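Local coordinates for protein D-isomer specific 2-hydroxyacid dehydrogenase NAD-binding (Xanthobacter autotrophicus, PDB 4XA8) that probably acts as an NAD(P)-dependent oxidoreductase of the D-2-hydroxyacid dehydrogenase family, binding its dinucleotide cofactor through a Rossmann-type domain, at residues 215-218 with 219-222. Residues are numbered along the deposited sequence; the frame is centred on the assembly and turned at random.
Sequences LMNA and ERLA
Asn217 N-caps the short helix 218-223 of the Rossmann-type cofactor domain: its OD1 accepts from Arg220 N at 2.9 Å, with the donor nitrogen almost on the extension of the CG=OD1 bond (172° at OD1). CG of Asn217 stands between its own backbone N and carbonyl carbon (chi1 61°), which turns OD1 back toward the first-turn amide of Arg220. The first helical bond follows, Leu221 N to Asn217 O, nearly linear at 3.0 Å, and Ala222 N then reaches Ala218 O.

Arg220 is gripped at both ends. From its capped backbone the side chain bends at chi2 (70°) and runs back toward Leu215, CD lying 3.3 Å from Asn217 OD1. Its NH1 gives a bent hydrogen bond to Leu215 O, 2.9 Å long, meeting a lone pair in the carbonyl plane. CD1 of Leu215 lies against the same nitrogen at 3.5 Å, the two side chains crossing at about a right angle. Without the guanidinium, as with an alanine in place of Arg220, Leu215 O would probably be left with the weak bond from Asn217 N, and the Leu215 CD1 methyl without this neighbour. Met216 brings SD to 3.9 Å from Arg220 CB and sets its CE methyl 3.8 Å from Leu221 CD2.

Further out, Leu192 and Leu196 of helix 192-197 pack on Arg220, while Ala243 of helix 241-250 touches Ala218 and Leu221. Backbone bonds to Val238 and Asp240 anchor Met216, the centre of an inverse gamma turn that a weak bond from Asn217 N to Leu215 O closes.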
loop_
_atom_site.group_PDB
_atom_site.type_symbol
_atom_site.label_atom_id
_atom_site.label_comp_id
_atom_site.label_asym_id
_atom_site.label_seq_id
_atom_site.Cartn_x
_atom_site.Cartn_y
_atom_site.Cartn_z
ATOM N N LEU A 215 -17.541 -19.402 -6.935
ATOM C CA LEU A 215 -18.622 -18.474 -6.569
ATOM C C LEU A 215 -18.526 -17.166 -7.354
ATOM O O LEU A 215 -19.549 -16.619 -7.743
ATOM C CB LEU A 215 -18.584 -18.200 -5.086
ATOM C CG LEU A 215 -19.702 -17.338 -4.491
ATOM C CD1 LEU A 215 -20.925 -18.159 -4.207
ATOM C CD2 LEU A 215 -19.250 -16.669 -3.208
ATOM N N MET A 216 -17.313 -16.637 -7.553
ATOM C CA MET A 216 -17.116 -15.429 -8.358
ATOM C C MET A 216 -16.981 -15.871 -9.827
ATOM O O MET A 216 -15.902 -15.885 -10.396
ATOM C CB MET A 216 -15.930 -14.600 -7.865
ATOM C CG MET A 216 -16.163 -13.888 -6.520
ATOM S SD MET A 216 -17.724 -12.920 -6.435
ATOM C CE MET A 216 -17.232 -11.731 -7.673
ATOM N N ASN A 217 -18.125 -16.267 -10.390
ATOM C CA ASN A 217 -18.288 -16.664 -11.795
ATOM C C ASN A 217 -18.716 -15.466 -12.662
ATOM O O ASN A 217 -18.818 -14.337 -12.168
ATOM C CB ASN A 217 -19.323 -17.800 -11.897
ATOM C CG ASN A 217 -20.717 -17.397 -11.379
ATOM O OD1 ASN A 217 -21.045 -16.217 -11.199
ATOM N ND2 ASN A 217 -21.547 -18.379 -11.174
ATOM N N ALA A 218 -18.979 -15.690 -13.946
ATOM C CA ALA A 218 -19.423 -14.589 -14.813
ATOM C C ALA A 218 -20.653 -13.846 -14.268
ATOM O O ALA A 218 -20.705 -12.637 -14.288
ATOM C CB ALA A 218 -19.698 -15.104 -16.218
ATOM N N GLU A 219 -21.662 -14.583 -13.809
ATOM C CA GLU A 219 -22.874 -13.944 -13.301
ATOM C C GLU A 219 -22.598 -12.981 -12.118
ATOM O O GLU A 219 -23.139 -11.866 -12.078
ATOM C CB GLU A 219 -23.862 -15.023 -12.889
ATOM C CG GLU A 219 -25.214 -14.506 -12.429
ATOM C CD GLU A 219 -26.084 -15.634 -11.937
ATOM O OE1 GLU A 219 -26.260 -16.584 -12.711
ATOM O OE2 GLU A 219 -26.556 -15.592 -10.781
ATOM N N ARG A 220 -21.762 -13.409 -11.175
ATOM C CA ARG A 220 -21.426 -12.587 -9.988
ATOM C C ARG A 220 -20.521 -11.415 -10.321
ATOM O O ARG A 220 -20.686 -10.317 -9.762
ATOM C CB ARG A 220 -20.751 -13.419 -8.904
ATOM C CG ARG A 220 -21.746 -14.021 -7.910
ATOM C CD ARG A 220 -22.556 -15.090 -8.530
ATOM N NE ARG A 220 -23.469 -15.771 -7.616
ATOM C CZ ARG A 220 -23.293 -17.004 -7.128
ATOM N NH1 ARG A 220 -22.207 -17.715 -7.394
ATOM N NH2 ARG A 220 -24.233 -17.550 -6.367
ATOM N N LEU A 221 -19.524 -11.653 -11.163
ATOM C CA LEU A 221 -18.708 -10.564 -11.648
ATOM C C LEU A 221 -19.528 -9.437 -12.341
ATOM O O LEU A 221 -19.188 -8.238 -12.236
ATOM C CB LEU A 221 -17.634 -11.084 -12.603
ATOM C CG LEU A 221 -16.491 -11.947 -12.028
ATOM C CD1 LEU A 221 -15.665 -12.504 -13.192
ATOM C CD2 LEU A 221 -15.615 -11.147 -11.084
ATOM N N ALA A 222 -20.558 -9.831 -13.097
ATOM C CA ALA A 222 -21.403 -8.875 -13.768
ATOM C C ALA A 222 -22.225 -8.004 -12.794
ATOM O O ALA A 222 -22.653 -6.924 -13.171
ATOM C CB ALA A 222 -22.307 -9.581 -14.754
#